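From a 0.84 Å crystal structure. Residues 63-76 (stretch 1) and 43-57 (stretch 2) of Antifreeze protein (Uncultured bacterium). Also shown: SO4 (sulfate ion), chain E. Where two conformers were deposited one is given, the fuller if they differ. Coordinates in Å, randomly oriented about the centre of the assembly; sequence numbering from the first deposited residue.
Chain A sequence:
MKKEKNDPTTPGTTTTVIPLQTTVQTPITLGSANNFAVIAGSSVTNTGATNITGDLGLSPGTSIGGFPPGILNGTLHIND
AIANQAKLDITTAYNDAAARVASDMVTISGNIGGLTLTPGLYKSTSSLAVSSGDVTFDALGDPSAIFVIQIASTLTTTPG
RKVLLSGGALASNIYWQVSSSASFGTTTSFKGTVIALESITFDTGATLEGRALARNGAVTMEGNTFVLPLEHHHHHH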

# COMPACT_ATOMS: atom_id res chain seq x y z
N SER A 63 -10.34 15.87 11.05
CA SER A 63 -9.85 16.92 10.16
C SER A 63 -9.32 16.36 8.86
O SER A 63 -8.35 15.59 8.85
CB SER A 63 -8.74 17.72 10.83
OG SER A 63 -8.20 18.66 9.93
N ILE A 64 -9.93 16.79 7.76
CA ILE A 64 -9.40 16.63 6.41
C ILE A 64 -9.21 18.02 5.83
O ILE A 64 -10.17 18.78 5.66
CB ILE A 64 -10.31 15.78 5.52
CG1 ILE A 64 -10.46 14.38 6.13
CG2 ILE A 64 -9.75 15.68 4.10
CD1 ILE A 64 -11.04 13.35 5.20
N GLY A 65 -7.97 18.35 5.51
CA GLY A 65 -7.64 19.63 4.92
C GLY A 65 -7.29 19.50 3.45
O GLY A 65 -6.71 18.50 3.02
N GLY A 66 -7.62 20.52 2.68
CA GLY A 66 -7.09 20.66 1.35
C GLY A 66 -7.93 20.10 0.22
O GLY A 66 -7.40 19.93 -0.88
N PHE A 67 -9.22 19.83 0.45
CA PHE A 67 -10.16 19.47 -0.61
C PHE A 67 -11.28 20.50 -0.58
O PHE A 67 -12.17 20.41 0.27
CB PHE A 67 -10.76 18.08 -0.35
CG PHE A 67 -9.78 16.93 -0.51
CD1 PHE A 67 -8.86 16.64 0.48
CD2 PHE A 67 -9.78 16.16 -1.66
CE1 PHE A 67 -7.96 15.60 0.33
CE2 PHE A 67 -8.87 15.14 -1.82
CZ PHE A 67 -7.96 14.86 -0.83
N PRO A 68 -11.30 21.50 -1.48
CA PRO A 68 -10.34 21.77 -2.55
C PRO A 68 -9.03 22.35 -2.01
O PRO A 68 -8.97 22.78 -0.85
CB PRO A 68 -11.07 22.80 -3.42
CG PRO A 68 -11.92 23.54 -2.44
CD PRO A 68 -12.39 22.49 -1.46
N PRO A 69 -7.98 22.38 -2.83
CA PRO A 69 -7.92 22.08 -4.27
C PRO A 69 -7.91 20.60 -4.63
O PRO A 69 -8.08 20.28 -5.80
CB PRO A 69 -6.62 22.74 -4.70
CG PRO A 69 -5.76 22.68 -3.49
CD PRO A 69 -6.70 22.95 -2.36
N GLY A 70 -7.69 19.71 -3.67
CA GLY A 70 -7.81 18.30 -3.95
C GLY A 70 -9.23 17.97 -4.36
O GLY A 70 -10.18 18.62 -3.93
N ILE A 71 -9.36 16.92 -5.17
CA ILE A 71 -10.62 16.44 -5.73
C ILE A 71 -10.79 14.98 -5.35
O ILE A 71 -9.89 14.16 -5.61
CB ILE A 71 -10.65 16.59 -7.27
CG1 ILE A 71 -10.50 18.05 -7.71
CG2 ILE A 71 -11.91 15.97 -7.84
CD1 ILE A 71 -11.64 18.95 -7.25
N LEU A 72 -11.94 14.64 -4.79
CA LEU A 72 -12.33 13.28 -4.47
C LEU A 72 -13.41 12.85 -5.46
O LEU A 72 -14.53 13.37 -5.43
CB LEU A 72 -12.83 13.19 -3.04
CG LEU A 72 -13.34 11.82 -2.64
CD1 LEU A 72 -12.23 10.79 -2.70
CD2 LEU A 72 -13.96 11.89 -1.24
N ASN A 73 -13.06 11.91 -6.33
CA ASN A 73 -14.03 11.23 -7.20
C ASN A 73 -14.36 9.92 -6.49
O ASN A 73 -13.74 8.88 -6.73
CB ASN A 73 -13.43 11.02 -8.58
CG ASN A 73 -14.37 10.31 -9.54
OD1 ASN A 73 -15.51 10.02 -9.20
ND2 ASN A 73 -13.90 10.05 -10.76
N GLY A 74 -15.29 10.01 -5.54
CA GLY A 74 -15.54 8.97 -4.58
C GLY A 74 -16.29 9.58 -3.41
O GLY A 74 -16.65 10.75 -3.44
N THR A 75 -16.53 8.75 -2.38
CA THR A 75 -17.30 9.19 -1.23
C THR A 75 -16.39 9.37 -0.02
O THR A 75 -15.55 8.51 0.28
CB THR A 75 -18.45 8.21 -0.93
OG1 THR A 75 -19.30 8.14 -2.08
CG2 THR A 75 -19.29 8.68 0.25
N LEU A 76 -16.61 10.48 0.66
CA LEU A 76 -15.92 10.84 1.89
C LEU A 76 -16.67 10.25 3.09
O LEU A 76 -17.85 10.54 3.31
CB LEU A 76 -15.85 12.36 2.01
CG LEU A 76 -15.19 12.90 3.27
CD1 LEU A 76 -13.76 12.40 3.42
CD2 LEU A 76 -15.22 14.43 3.26
S SO4 E . -8.97 23.58 4.63
O1 SO4 E . -7.65 23.69 5.27
O2 SO4 E . -9.81 22.72 5.47
O3 SO4 E . -9.58 24.89 4.51
O4 SO4 E . -8.83 22.97 3.34
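Stretch 2, residues 43-57: SVTNTGATNITGDLG

Stretch 2 lies alongside stretch 1 as a parallel neighbour, residue for residue, in two extended runs separated by a turn, with a third short strand beginning at Asp-55, where Leu-56 pairs with Leu-76 (CA to CA 5.0 Å). The strand that ends at Thr-47 follows the one that ends at Gly-65; their axes approach to 4.7 Å, with 7° between directions. Strand 51-53 follows strand 71-73; the axes approach to 4.8 Å, with 11° between directions. Val-44 pairs with Ile-64 (CA to CA 4.6 Å) and Ile-52 with Leu-72 (CA to CA 5.0 Å).

In the first run the amides and carbonyls alternate as parallel pairing requires. Val-44 N donates to Ser-63 O (3.0 Å), Gly-65 N to Val-44 O (2.9 Å), and Asn-46 N to Gly-65 O (2.9 Å). Val-44 O also accepts from a water at 2.9 Å, which lies 2.7 Å from Ser-63 OG. Gly-66 N donates instead to O4 of the sulfate ion (2.8 Å).

Across the turn, the buried side chain of Asn-46 (chi1 t) takes over from the backbone. Its ND2 donates to Gly-66 O and to Gly-48 O, both at 2.9 Å, while OD1 accepts from Thr-50 OG1 at 2.6 Å, so the whole amide group is satisfied. Gly-66 O additionally receives Gly-70 N (2.8 Å).

Pairing then resumes: Ile-71 N to Thr-50 O (2.8 Å), Ile-52 N to Ile-71 O (3.0 Å), Asn-73 N to Ile-52 O (2.8 Å) and Gly-54 N to Asn-73 O (3.0 Å). A water joins Asn-51 ND2 (3.0 Å), Asn-73 ND2 (2.8 Å) and Thr-53 OG1 (2.8 Å). Next, Asp-55 OD1 accepts Thr-75 N (2.9 Å), and Leu-56 N donates to Thr-75 O (3.0 Å).

The face bearing Val-44, Ile-52 and Leu-56 is apolar: Phe-67 CZ lies 3.8 Å from Ile-52 CD1, and Leu-72 CD1 3.9 Å from Leu-56 CB.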

# COMPACT_ATOMS: atom_id res chain seq x y z
N SER A 43 -5.72 12.28 10.92
CA SER A 43 -6.09 13.40 10.07
C SER A 43 -5.65 13.08 8.65
O SER A 43 -4.89 12.14 8.40
CB SER A 43 -5.46 14.71 10.54
OG SER A 43 -4.05 14.68 10.40
N VAL A 44 -6.15 13.89 7.73
CA VAL A 44 -5.70 13.91 6.34
C VAL A 44 -5.33 15.35 5.99
O VAL A 44 -6.09 16.27 6.29
CB VAL A 44 -6.79 13.41 5.38
CG1 VAL A 44 -6.32 13.53 3.93
CG2 VAL A 44 -7.15 11.97 5.70
N THR A 45 -4.19 15.53 5.34
CA THR A 45 -3.78 16.85 4.87
C THR A 45 -3.38 16.74 3.42
O THR A 45 -2.56 15.91 3.06
CB THR A 45 -2.60 17.39 5.69
OG1 THR A 45 -2.95 17.50 7.07
CG2 THR A 45 -2.18 18.77 5.21
N ASN A 46 -3.94 17.62 2.59
CA ASN A 46 -3.61 17.68 1.19
C ASN A 46 -3.20 19.09 0.79
O ASN A 46 -3.75 20.08 1.27
CB ASN A 46 -4.81 17.29 0.34
CG ASN A 46 -4.48 17.41 -1.11
OD1 ASN A 46 -3.64 16.66 -1.61
ND2 ASN A 46 -5.07 18.41 -1.79
N THR A 47 -2.25 19.14 -0.15
CA THR A 47 -1.80 20.33 -0.83
C THR A 47 -1.97 20.14 -2.34
O THR A 47 -1.54 19.11 -2.89
CB THR A 47 -0.29 20.56 -0.48
OG1 THR A 47 -0.18 20.72 0.95
CG2 THR A 47 0.26 21.79 -1.18
N GLY A 48 -2.56 21.13 -3.01
CA GLY A 48 -2.61 21.12 -4.45
C GLY A 48 -3.57 20.10 -5.07
O GLY A 48 -4.43 19.53 -4.41
N ALA A 49 -3.49 19.92 -6.40
CA ALA A 49 -4.55 19.27 -7.21
C ALA A 49 -4.53 17.73 -7.20
O ALA A 49 -4.64 17.07 -8.24
CB ALA A 49 -4.47 19.76 -8.66
N THR A 50 -4.38 17.16 -6.02
CA THR A 50 -4.53 15.73 -5.83
C THR A 50 -5.88 15.28 -6.36
O THR A 50 -6.89 15.98 -6.23
CB THR A 50 -4.42 15.43 -4.34
OG1 THR A 50 -3.06 15.67 -3.97
CG2 THR A 50 -4.80 13.99 -3.97
N ASN A 51 -5.89 14.09 -6.96
CA ASN A 51 -7.13 13.47 -7.39
C ASN A 51 -7.15 12.05 -6.86
O ASN A 51 -6.21 11.29 -7.09
CB ASN A 51 -7.26 13.48 -8.92
CG ASN A 51 -8.67 13.14 -9.37
OD1 ASN A 51 -9.52 14.03 -9.49
ND2 ASN A 51 -8.94 11.88 -9.63
N ILE A 52 -8.24 11.70 -6.18
CA ILE A 52 -8.48 10.34 -5.68
C ILE A 52 -9.68 9.78 -6.43
O ILE A 52 -10.75 10.40 -6.42
CB ILE A 52 -8.76 10.34 -4.16
CG1 ILE A 52 -7.54 10.84 -3.38
CG2 ILE A 52 -9.17 8.95 -3.71
CD1 ILE A 52 -7.86 11.20 -1.94
N THR A 53 -9.52 8.61 -7.04
CA THR A 53 -10.65 7.87 -7.61
C THR A 53 -10.83 6.65 -6.72
O THR A 53 -10.05 5.69 -6.78
CB THR A 53 -10.44 7.47 -9.07
OG1 THR A 53 -10.06 8.61 -9.85
CG2 THR A 53 -11.74 6.93 -9.64
N GLY A 54 -11.84 6.70 -5.87
CA GLY A 54 -12.05 5.72 -4.82
C GLY A 54 -12.55 6.43 -3.59
O GLY A 54 -12.60 7.65 -3.55
N ASP A 55 -12.92 5.67 -2.56
CA ASP A 55 -13.44 6.32 -1.37
C ASP A 55 -12.30 6.76 -0.44
O ASP A 55 -11.18 6.25 -0.51
CB ASP A 55 -14.46 5.39 -0.68
CG ASP A 55 -15.70 5.12 -1.56
OD1 ASP A 55 -16.01 5.94 -2.44
OD2 ASP A 55 -16.36 4.07 -1.32
N LEU A 56 -12.62 7.73 0.42
CA LEU A 56 -11.67 8.34 1.34
C LEU A 56 -12.26 8.26 2.74
O LEU A 56 -13.38 8.73 2.96
CB LEU A 56 -11.42 9.81 0.94
CG LEU A 56 -10.59 10.69 1.87
CD1 LEU A 56 -9.20 10.14 2.12
CD2 LEU A 56 -10.48 12.10 1.32
N GLY A 57 -11.52 7.66 3.67
CA GLY A 57 -12.01 7.46 5.02
C GLY A 57 -11.11 8.07 6.08
O GLY A 57 -9.88 8.10 5.93
O HOH W 1 -5.99 18.09 8.49
O HOH W 2 -11.20 10.71 -11.29
O HOH W 3 -18.28 6.36 -3.99